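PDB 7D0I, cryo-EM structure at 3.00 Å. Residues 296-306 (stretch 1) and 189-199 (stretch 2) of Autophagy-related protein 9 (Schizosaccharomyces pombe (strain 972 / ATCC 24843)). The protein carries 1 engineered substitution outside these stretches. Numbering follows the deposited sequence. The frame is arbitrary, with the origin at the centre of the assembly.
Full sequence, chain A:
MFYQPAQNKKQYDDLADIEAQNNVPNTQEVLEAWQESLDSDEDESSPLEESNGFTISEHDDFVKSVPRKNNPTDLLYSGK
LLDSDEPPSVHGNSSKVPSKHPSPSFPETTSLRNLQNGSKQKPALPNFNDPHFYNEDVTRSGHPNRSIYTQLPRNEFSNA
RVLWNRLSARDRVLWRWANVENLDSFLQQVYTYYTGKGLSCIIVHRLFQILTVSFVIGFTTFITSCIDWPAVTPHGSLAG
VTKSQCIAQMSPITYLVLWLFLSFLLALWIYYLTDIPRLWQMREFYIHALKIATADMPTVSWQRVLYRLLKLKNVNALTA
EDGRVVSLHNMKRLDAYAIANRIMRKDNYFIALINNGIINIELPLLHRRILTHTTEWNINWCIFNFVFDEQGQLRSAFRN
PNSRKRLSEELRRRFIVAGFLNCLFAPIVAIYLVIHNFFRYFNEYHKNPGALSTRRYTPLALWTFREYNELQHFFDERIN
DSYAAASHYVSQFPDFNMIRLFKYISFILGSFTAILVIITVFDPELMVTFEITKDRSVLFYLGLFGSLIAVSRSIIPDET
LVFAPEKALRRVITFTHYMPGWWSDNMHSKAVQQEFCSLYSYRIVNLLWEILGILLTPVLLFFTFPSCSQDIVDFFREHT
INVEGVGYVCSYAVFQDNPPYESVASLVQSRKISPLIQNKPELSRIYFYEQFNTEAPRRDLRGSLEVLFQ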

# COMPACT_ATOMS: atom_id res chain seq x y z
N ASP A 296 33.02 -17.90 -12.69
CA ASP A 296 31.83 -17.43 -12.00
C ASP A 296 31.78 -17.90 -10.55
O ASP A 296 30.82 -17.57 -9.85
CB ASP A 296 30.58 -17.91 -12.73
CG ASP A 296 29.51 -16.83 -12.84
OD1 ASP A 296 29.52 -15.88 -12.03
OD2 ASP A 296 28.66 -16.94 -13.74
N MET A 297 32.78 -18.65 -10.09
CA MET A 297 32.70 -19.22 -8.75
C MET A 297 32.74 -18.16 -7.66
O MET A 297 31.87 -18.19 -6.78
CB MET A 297 33.79 -20.28 -8.56
CG MET A 297 33.50 -21.60 -9.25
SD MET A 297 31.84 -22.22 -8.89
CE MET A 297 31.90 -22.39 -7.12
N PRO A 298 33.69 -17.23 -7.63
CA PRO A 298 33.75 -16.29 -6.50
C PRO A 298 32.56 -15.36 -6.41
O PRO A 298 32.43 -14.66 -5.39
CB PRO A 298 35.04 -15.51 -6.76
CG PRO A 298 35.83 -16.37 -7.64
CD PRO A 298 34.84 -17.04 -8.53
N THR A 299 31.69 -15.31 -7.41
CA THR A 299 30.60 -14.34 -7.42
C THR A 299 29.22 -14.94 -7.63
O THR A 299 28.24 -14.21 -7.47
CB THR A 299 30.85 -13.28 -8.51
OG1 THR A 299 31.31 -13.91 -9.71
CG2 THR A 299 31.88 -12.27 -8.04
N VAL A 300 29.10 -16.22 -7.96
CA VAL A 300 27.78 -16.81 -8.14
C VAL A 300 27.10 -16.93 -6.78
O VAL A 300 27.75 -17.08 -5.74
CB VAL A 300 27.88 -18.17 -8.86
CG1 VAL A 300 28.63 -19.16 -8.00
CG2 VAL A 300 26.52 -18.69 -9.24
N SER A 301 25.78 -16.85 -6.79
CA SER A 301 25.00 -16.96 -5.57
C SER A 301 24.56 -18.40 -5.33
O SER A 301 24.69 -19.27 -6.19
CB SER A 301 23.78 -16.04 -5.64
OG SER A 301 23.01 -16.33 -6.78
N TRP A 302 24.02 -18.65 -4.14
CA TRP A 302 23.52 -19.98 -3.84
C TRP A 302 22.19 -20.24 -4.50
O TRP A 302 21.88 -21.39 -4.83
CB TRP A 302 23.40 -20.18 -2.33
CG TRP A 302 22.88 -21.52 -1.94
CD1 TRP A 302 21.71 -21.79 -1.32
CD2 TRP A 302 23.52 -22.78 -2.15
NE1 TRP A 302 21.57 -23.13 -1.13
CE2 TRP A 302 22.67 -23.76 -1.63
CE3 TRP A 302 24.72 -23.17 -2.74
CZ2 TRP A 302 22.99 -25.11 -1.67
CZ3 TRP A 302 25.03 -24.51 -2.77
CH2 TRP A 302 24.17 -25.46 -2.24
N GLN A 303 21.38 -19.21 -4.72
CA GLN A 303 20.12 -19.41 -5.42
C GLN A 303 20.35 -19.82 -6.86
O GLN A 303 19.58 -20.60 -7.41
CB GLN A 303 19.27 -18.15 -5.34
CG GLN A 303 18.81 -17.81 -3.94
CD GLN A 303 19.83 -17.01 -3.16
OE1 GLN A 303 21.00 -16.97 -3.52
NE2 GLN A 303 19.39 -16.37 -2.09
N ARG A 304 21.42 -19.32 -7.49
CA ARG A 304 21.73 -19.73 -8.85
C ARG A 304 22.18 -21.19 -8.88
O ARG A 304 21.80 -21.94 -9.79
CB ARG A 304 22.81 -18.82 -9.44
CG ARG A 304 23.30 -19.21 -10.81
CD ARG A 304 22.26 -18.99 -11.90
NE ARG A 304 21.85 -17.59 -12.02
CZ ARG A 304 20.62 -17.15 -11.79
NH1 ARG A 304 19.66 -18.00 -11.44
NH2 ARG A 304 20.33 -15.87 -11.92
N VAL A 305 22.97 -21.61 -7.90
CA VAL A 305 23.37 -23.01 -7.82
C VAL A 305 22.15 -23.89 -7.59
O VAL A 305 22.04 -24.97 -8.17
CB VAL A 305 24.42 -23.21 -6.72
CG1 VAL A 305 24.85 -24.65 -6.67
CG2 VAL A 305 25.61 -22.32 -6.96
N LEU A 306 21.22 -23.44 -6.74
CA LEU A 306 20.00 -24.20 -6.52
C LEU A 306 19.17 -24.30 -7.79
O LEU A 306 18.59 -25.34 -8.09
CB LEU A 306 19.17 -23.56 -5.42
CG LEU A 306 19.62 -23.87 -4.00
CD1 LEU A 306 18.69 -23.19 -3.02
CD2 LEU A 306 19.62 -25.36 -3.80
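Stretch 2, residues 189-199: QVYTYYTGKGL

Stretch 2 (189-199) enters as a helix, leaves helical geometry at Lys197 and is helical again by Leu199; stretch 1 (296-306) becomes a helix at Trp302. The helices 302-306 and 189-195 run roughly antiparallel, with 142° between their N-to-C directions and a closest axial approach of 11.4 Å, a spacing bridged by Trp302, Tyr191 and Tyr194, with Val190 and Val305 beside them. The contact buries 536 Å² in total. Met297, with all three chi angles in m, points its CA-to-CB bond toward stretch 2 and places CE 4.0 Å from Tyr193 CE2 and 3.9 Å from Gly198 N. It thus packs against the Schellman turn, where Lys197 has positive phi (65°) and the bonds Lys197 N to Tyr194 O (2.9 Å) and Gly198 N to Tyr193 O (3.3 Å) close the last turn. Gly198 has phi/psi of 90/163, angles suited to glycine, and a CB there would also lie tight against Met297 CG. The closest pair of CA atoms is Pro298 CA and Lys197 CA, 5.1 Å apart; Pro298 CA also meets Lys197 CG at 3.9 Å. Thr299 turns away. At Val300 the edge of the Tyr194 ring reaches the backbone: Tyr194 OH donates a weak hydrogen bond to Val300 O (3.3 Å), while Val300 CG1 lies 4.1 Å from Tyr194 CE1. Ser301 caps the following helix, its OG accepting a weak bond from Arg304 N (3.5 Å). Trp302, chi1 t, lies among three residues of the opposing helix. The edge of Tyr191 meets one face of the indole, with Tyr191 CD1 3.8 Å from Trp302 CH2 and planes at 89°; Val190 CG1 sits at the indole edge, 4.2 Å from Trp302 CH2; and Tyr194 CD2 approaches Trp302 CE3 obliquely at 3.5 Å. One helical turn beyond Ser301, Val305 CG2 packs 4.2 Å from Tyr194 CD1.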

# COMPACT_ATOMS: atom_id res chain seq x y z
N GLN A 189 28.85 -31.58 0.29
CA GLN A 189 30.07 -31.30 -0.46
C GLN A 189 29.83 -30.27 -1.55
O GLN A 189 30.69 -29.42 -1.80
CB GLN A 189 30.63 -32.59 -1.05
CG GLN A 189 31.27 -33.49 -0.04
CD GLN A 189 31.73 -34.78 -0.65
OE1 GLN A 189 31.79 -34.91 -1.87
NE2 GLN A 189 32.06 -35.75 0.19
N VAL A 190 28.68 -30.34 -2.21
CA VAL A 190 28.31 -29.28 -3.14
C VAL A 190 28.32 -27.93 -2.44
O VAL A 190 28.87 -26.95 -2.96
CB VAL A 190 26.93 -29.58 -3.76
CG1 VAL A 190 26.37 -28.35 -4.41
CG2 VAL A 190 27.03 -30.69 -4.76
N TYR A 191 27.76 -27.87 -1.23
CA TYR A 191 27.69 -26.60 -0.53
C TYR A 191 29.06 -26.12 -0.09
O TYR A 191 29.35 -24.92 -0.19
CB TYR A 191 26.76 -26.72 0.67
CG TYR A 191 26.65 -25.43 1.43
CD1 TYR A 191 25.94 -24.37 0.92
CD2 TYR A 191 27.27 -25.26 2.64
CE1 TYR A 191 25.85 -23.20 1.59
CE2 TYR A 191 27.19 -24.09 3.32
CZ TYR A 191 26.47 -23.06 2.79
OH TYR A 191 26.38 -21.88 3.46
N THR A 192 29.91 -27.00 0.41
CA THR A 192 31.23 -26.55 0.84
C THR A 192 32.14 -26.26 -0.33
O THR A 192 33.13 -25.54 -0.16
CB THR A 192 31.89 -27.56 1.76
OG1 THR A 192 32.14 -28.77 1.04
CG2 THR A 192 30.99 -27.86 2.93
N TYR A 193 31.86 -26.80 -1.51
CA TYR A 193 32.58 -26.36 -2.69
C TYR A 193 32.08 -25.00 -3.14
O TYR A 193 32.86 -24.21 -3.68
CB TYR A 193 32.43 -27.37 -3.82
CG TYR A 193 33.28 -27.06 -5.02
CD1 TYR A 193 34.58 -27.50 -5.11
CD2 TYR A 193 32.77 -26.32 -6.07
CE1 TYR A 193 35.36 -27.22 -6.19
CE2 TYR A 193 33.54 -26.02 -7.16
CZ TYR A 193 34.83 -26.48 -7.22
OH TYR A 193 35.61 -26.19 -8.31
N TYR A 194 30.80 -24.71 -2.94
CA TYR A 194 30.31 -23.37 -3.23
C TYR A 194 30.92 -22.33 -2.29
O TYR A 194 31.46 -21.32 -2.74
CB TYR A 194 28.79 -23.33 -3.13
CG TYR A 194 28.27 -21.93 -3.02
CD1 TYR A 194 28.41 -21.05 -4.07
CD2 TYR A 194 27.63 -21.50 -1.88
CE1 TYR A 194 27.94 -19.78 -3.98
CE2 TYR A 194 27.16 -20.22 -1.78
CZ TYR A 194 27.32 -19.37 -2.84
OH TYR A 194 26.84 -18.08 -2.75
N THR A 195 30.84 -22.57 -0.98
CA THR A 195 31.34 -21.58 -0.03
C THR A 195 32.85 -21.49 -0.03
O THR A 195 33.40 -20.46 0.36
CB THR A 195 30.86 -21.90 1.38
OG1 THR A 195 31.38 -23.16 1.79
CG2 THR A 195 29.37 -21.96 1.41
N GLY A 196 33.55 -22.55 -0.44
CA GLY A 196 34.97 -22.42 -0.63
C GLY A 196 35.36 -21.68 -1.88
O GLY A 196 36.53 -21.32 -2.04
N LYS A 197 34.39 -21.44 -2.77
CA LYS A 197 34.59 -20.67 -4.00
C LYS A 197 35.55 -21.37 -4.95
O LYS A 197 36.51 -20.78 -5.45
CB LYS A 197 35.05 -19.25 -3.70
CG LYS A 197 33.95 -18.37 -3.19
CD LYS A 197 34.50 -17.32 -2.27
CE LYS A 197 33.38 -16.52 -1.65
NZ LYS A 197 33.88 -15.56 -0.64
N GLY A 198 35.30 -22.64 -5.20
CA GLY A 198 35.99 -23.35 -6.25
C GLY A 198 37.27 -24.02 -5.79
O GLY A 198 37.83 -23.71 -4.74
N LEU A 199 37.74 -24.95 -6.62
CA LEU A 199 38.94 -25.72 -6.28
C LEU A 199 40.14 -24.81 -6.12
O LEU A 199 40.98 -25.03 -5.24
CB LEU A 199 39.19 -26.77 -7.36
CG LEU A 199 40.19 -27.88 -7.07
CD1 LEU A 199 39.75 -29.14 -7.78
CD2 LEU A 199 41.57 -27.50 -7.52